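Local coordinates for ESX-5 secretion-associated protein EspG5 (Mycobacterium marinum, PDB 6VJ5) that acts as a cytoplasmic chaperone for its cognate PE/PPE proteins, keeping their dimers from aggregating and allowing their secretion, at residues 116-128 / 131-144. Sequence-based numbering, arbitrary orientation.
Sequences FRVVLARRGQHWV and VRVGNDITVDDVSV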
# COMPACT_ATOMS: atom_id res chain seq x y z
N PHE C 116 6.44 25.23 -0.53
CA PHE C 116 5.18 25.45 0.17
C PHE C 116 4.07 25.11 -0.82
O PHE C 116 4.11 25.56 -1.97
CB PHE C 116 5.09 26.90 0.67
CG PHE C 116 6.39 27.43 1.25
CD1 PHE C 116 7.35 28.00 0.42
CD2 PHE C 116 6.65 27.34 2.61
CE1 PHE C 116 8.54 28.49 0.95
CE2 PHE C 116 7.84 27.83 3.14
CZ PHE C 116 8.79 28.40 2.30
N ARG C 117 3.10 24.31 -0.39
CA ARG C 117 2.10 23.76 -1.30
C ARG C 117 0.71 24.17 -0.86
O ARG C 117 0.30 23.87 0.27
CB ARG C 117 2.21 22.23 -1.37
CG ARG C 117 3.17 21.73 -2.45
CD ARG C 117 3.98 20.51 -2.00
NE ARG C 117 4.89 20.08 -3.06
CZ ARG C 117 4.61 19.12 -3.94
NH1 ARG C 117 3.46 18.47 -3.90
NH2 ARG C 117 5.50 18.81 -4.88
N VAL C 118 -0.01 24.83 -1.75
CA VAL C 118 -1.33 25.39 -1.48
C VAL C 118 -2.35 24.76 -2.42
O VAL C 118 -2.22 24.89 -3.65
CB VAL C 118 -1.35 26.92 -1.63
CG1 VAL C 118 -2.77 27.45 -1.51
CG2 VAL C 118 -0.44 27.58 -0.61
N VAL C 119 -3.37 24.12 -1.86
CA VAL C 119 -4.48 23.57 -2.63
C VAL C 119 -5.75 24.28 -2.20
O VAL C 119 -6.05 24.39 -1.01
CB VAL C 119 -4.61 22.05 -2.43
CG1 VAL C 119 -5.78 21.51 -3.23
CG2 VAL C 119 -3.32 21.36 -2.85
N LEU C 120 -6.51 24.77 -3.19
CA LEU C 120 -7.80 25.42 -2.98
C LEU C 120 -8.86 24.52 -3.61
O LEU C 120 -8.89 24.34 -4.83
CB LEU C 120 -7.82 26.81 -3.62
CG LEU C 120 -6.80 27.82 -3.14
CD1 LEU C 120 -6.64 28.91 -4.19
CD2 LEU C 120 -7.21 28.43 -1.81
N ALA C 121 -9.72 23.95 -2.78
CA ALA C 121 -10.74 23.01 -3.24
C ALA C 121 -12.12 23.63 -3.12
O ALA C 121 -12.38 24.45 -2.24
CB ALA C 121 -10.68 21.71 -2.43
N ARG C 122 -13.01 23.24 -4.03
CA ARG C 122 -14.38 23.72 -4.02
C ARG C 122 -15.34 22.56 -4.21
O ARG C 122 -15.11 21.67 -5.04
CB ARG C 122 -14.62 24.76 -5.12
CG ARG C 122 -15.90 25.57 -4.96
CD ARG C 122 -16.40 26.06 -6.31
NE ARG C 122 -17.20 25.03 -6.98
CZ ARG C 122 -17.26 24.86 -8.30
NH1 ARG C 122 -16.56 25.64 -9.11
NH2 ARG C 122 -18.02 23.90 -8.80
N ARG C 123 -16.41 22.56 -3.42
CA ARG C 123 -17.54 21.66 -3.60
C ARG C 123 -18.80 22.50 -3.48
O ARG C 123 -19.07 23.07 -2.41
CB ARG C 123 -17.54 20.54 -2.56
CG ARG C 123 -18.42 19.35 -2.93
CD ARG C 123 -18.44 18.32 -1.81
NE ARG C 123 -18.67 16.97 -2.31
CZ ARG C 123 -18.98 15.93 -1.54
NH1 ARG C 123 -19.10 16.07 -0.23
NH2 ARG C 123 -19.16 14.73 -2.09
N GLY C 124 -19.54 22.62 -4.57
CA GLY C 124 -20.68 23.52 -4.61
C GLY C 124 -20.24 24.97 -4.49
O GLY C 124 -19.71 25.54 -5.45
N GLN C 125 -20.46 25.57 -3.32
CA GLN C 125 -19.97 26.90 -3.02
C GLN C 125 -19.06 26.90 -1.80
O GLN C 125 -18.69 27.97 -1.30
CB GLN C 125 -21.13 27.88 -2.80
CG GLN C 125 -22.08 28.01 -3.99
CD GLN C 125 -23.29 27.11 -3.88
OE1 GLN C 125 -23.55 26.29 -4.77
NE2 GLN C 125 -24.04 27.25 -2.80
N HIS C 126 -18.70 25.73 -1.29
CA HIS C 126 -17.83 25.60 -0.13
C HIS C 126 -16.38 25.58 -0.62
O HIS C 126 -15.96 24.62 -1.28
CB HIS C 126 -18.18 24.34 0.65
CG HIS C 126 -17.60 24.30 2.03
ND1 HIS C 126 -17.86 23.28 2.92
CD2 HIS C 126 -16.78 25.16 2.67
CE1 HIS C 126 -17.22 23.51 4.05
NE2 HIS C 126 -16.56 24.64 3.93
N TRP C 127 -15.63 26.64 -0.30
CA TRP C 127 -14.23 26.75 -0.68
C TRP C 127 -13.36 26.47 0.54
O TRP C 127 -13.50 27.13 1.57
CB TRP C 127 -13.91 28.15 -1.23
CG TRP C 127 -14.17 28.30 -2.70
CD1 TRP C 127 -15.30 28.80 -3.28
CD2 TRP C 127 -13.28 27.97 -3.77
NE1 TRP C 127 -15.17 28.79 -4.65
CE2 TRP C 127 -13.94 28.29 -4.98
CE3 TRP C 127 -11.99 27.43 -3.83
CZ2 TRP C 127 -13.35 28.09 -6.23
CZ3 TRP C 127 -11.41 27.24 -5.07
CH2 TRP C 127 -12.09 27.56 -6.25
N VAL C 128 -12.45 25.50 0.41
CA VAL C 128 -11.59 25.07 1.50
C VAL C 128 -10.14 25.20 1.07
O VAL C 128 -9.80 25.05 -0.12
CB VAL C 128 -11.92 23.62 1.92
CG1 VAL C 128 -10.89 23.08 2.90
CG2 VAL C 128 -13.32 23.54 2.52
N VAL C 131 -2.93 23.79 2.94
CA VAL C 131 -1.60 24.34 2.72
C VAL C 131 -0.61 23.47 3.48
O VAL C 131 -0.73 23.31 4.70
CB VAL C 131 -1.49 25.80 3.19
CG1 VAL C 131 -0.06 26.31 3.08
CG2 VAL C 131 -2.46 26.68 2.40
N ARG C 132 0.38 22.94 2.77
CA ARG C 132 1.40 22.10 3.39
C ARG C 132 2.75 22.81 3.39
O ARG C 132 3.19 23.33 2.36
CB ARG C 132 1.54 20.75 2.68
CG ARG C 132 2.73 19.98 3.22
CD ARG C 132 2.75 18.51 2.84
NE ARG C 132 3.93 17.88 3.42
CZ ARG C 132 4.29 16.62 3.23
NH1 ARG C 132 3.55 15.82 2.47
NH2 ARG C 132 5.38 16.15 3.81
N VAL C 133 3.39 22.83 4.56
CA VAL C 133 4.74 23.36 4.74
C VAL C 133 5.50 22.36 5.60
O VAL C 133 5.03 21.98 6.68
CB VAL C 133 4.74 24.74 5.41
CG1 VAL C 133 6.18 25.19 5.67
CG2 VAL C 133 4.00 25.76 4.56
N GLY C 134 6.67 21.94 5.14
CA GLY C 134 7.38 20.91 5.87
C GLY C 134 6.51 19.67 5.95
O GLY C 134 6.08 19.11 4.93
N ASN C 135 6.22 19.22 7.16
CA ASN C 135 5.38 18.05 7.37
C ASN C 135 4.06 18.42 8.05
O ASN C 135 3.42 17.55 8.64
CB ASN C 135 6.16 17.01 8.15
CG ASN C 135 7.26 16.38 7.31
OD1 ASN C 135 7.12 16.25 6.09
ND2 ASN C 135 8.35 15.99 7.95
N ASP C 136 3.64 19.67 7.93
CA ASP C 136 2.41 20.16 8.52
C ASP C 136 1.46 20.60 7.43
O ASP C 136 1.87 21.19 6.42
CB ASP C 136 2.71 21.32 9.48
CG ASP C 136 3.49 20.87 10.69
OD1 ASP C 136 2.99 19.97 11.41
OD2 ASP C 136 4.61 21.38 10.91
N ILE C 137 0.18 20.30 7.63
CA ILE C 137 -0.89 20.70 6.74
C ILE C 137 -1.89 21.51 7.55
O ILE C 137 -2.21 21.16 8.69
CB ILE C 137 -1.57 19.48 6.08
CG1 ILE C 137 -0.56 18.71 5.21
CG2 ILE C 137 -2.75 19.93 5.23
CD1 ILE C 137 -0.91 17.25 4.97
N THR C 138 -2.37 22.61 6.97
CA THR C 138 -3.33 23.51 7.60
C THR C 138 -4.58 23.53 6.74
O THR C 138 -4.50 23.84 5.54
CB THR C 138 -2.76 24.92 7.75
OG1 THR C 138 -1.75 24.93 8.77
CG2 THR C 138 -3.86 25.92 8.11
N VAL C 139 -5.72 23.21 7.34
CA VAL C 139 -7.00 23.17 6.64
C VAL C 139 -7.90 24.26 7.20
O VAL C 139 -7.91 24.51 8.41
CB VAL C 139 -7.67 21.79 6.78
CG1 VAL C 139 -8.98 21.75 6.00
CG2 VAL C 139 -6.73 20.69 6.30
N ASP C 140 -8.65 24.92 6.32
CA ASP C 140 -9.50 26.04 6.71
C ASP C 140 -10.36 26.43 5.52
O ASP C 140 -10.09 26.03 4.38
CB ASP C 140 -8.66 27.23 7.19
CG ASP C 140 -9.51 28.32 7.82
OD1 ASP C 140 -10.68 28.48 7.42
OD2 ASP C 140 -9.01 29.03 8.72
N ASP C 141 -11.40 27.21 5.80
CA ASP C 141 -12.22 27.79 4.75
C ASP C 141 -11.48 28.96 4.11
O ASP C 141 -10.66 29.63 4.75
CB ASP C 141 -13.56 28.27 5.32
CG ASP C 141 -14.49 27.11 5.67
OD1 ASP C 141 -14.89 26.35 4.75
OD2 ASP C 141 -14.83 26.97 6.86
N VAL C 142 -11.78 29.21 2.84
CA VAL C 142 -11.11 30.24 2.07
C VAL C 142 -12.15 31.00 1.26
O VAL C 142 -13.03 30.40 0.64
CB VAL C 142 -10.02 29.64 1.15
CG1 VAL C 142 -10.66 28.77 0.07
CG2 VAL C 142 -9.19 30.74 0.52
N SER C 143 -12.04 32.32 1.27
CA SER C 143 -12.95 33.18 0.52
C SER C 143 -12.42 33.33 -0.90
O SER C 143 -11.39 33.97 -1.12
CB SER C 143 -13.09 34.54 1.21
OG SER C 143 -13.45 34.39 2.57
N VAL C 144 -13.12 32.72 -1.85
CA VAL C 144 -12.73 32.74 -3.26
C VAL C 144 -13.95 33.13 -4.08
O VAL C 144 -14.96 32.43 -4.06
CB VAL C 144 -12.17 31.39 -3.73
CG1 VAL C 144 -11.94 31.41 -5.23
CG2 VAL C 144 -10.89 31.06 -2.99
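Arg117 and Arg132 form an antiparallel hydrogen-bonded pair, Arg117 N reaching Arg132 O at 2.9 Å and Arg132 N returning to Arg117 O at 2.7 Å; the axes of strands 116-123 and 131-133 run at 169° to each other. Towards the other end, Val128 pairs with Asp141, and beyond it Val142 N binds Trp127 O, from well above the carbonyl plane. Type II' turns at 123-126 and 133-136 join three successive strands into an antiparallel meander, part of the large sheet of the EspG fold, with strand 83-91 beside 115-123 and strand 10-13 beside 136-141. On one face of the sheet Val118 and Val131 stand side by side, CG2 to CG2 at 3.7 Å, while Val133 CG2 meets the edge of the Phe116 ring at CD2. Along that same face, the chain leaving strand 136-141 crosses over the hairpin, bringing in Val142 and Val144. Val144 lies across Trp127, its CB over the face of the five-membered ring, 3.7 Å from the centroid, a CH-pi contact; Arg122 CG lies against the opposite face, toward its rim. Val142 CG1, set between backbone N and carbonyl carbon (chi1 67°), touches Trp127 CB, leaving CG2 to meet Leu120 CD2 at 3.8 Å. The imidazole of His126, swung anti to its own N (chi1 -165°), offers NE2 to the syn lone pair of Asp141 OD1, nearly in the ring plane; the bond is bent, and its modelled length of 2.5 Å is doubtfully short. Asp141 OD2 forms a salt bridge with Arg74 NE of helix 69-79, which could help keep the carboxylate charged. On the other face, the extended Arg132 chain brings NE and NH2 side-on to Gly134 O, bracing the 133-136 turn, while NH2 also binds Arg109 O.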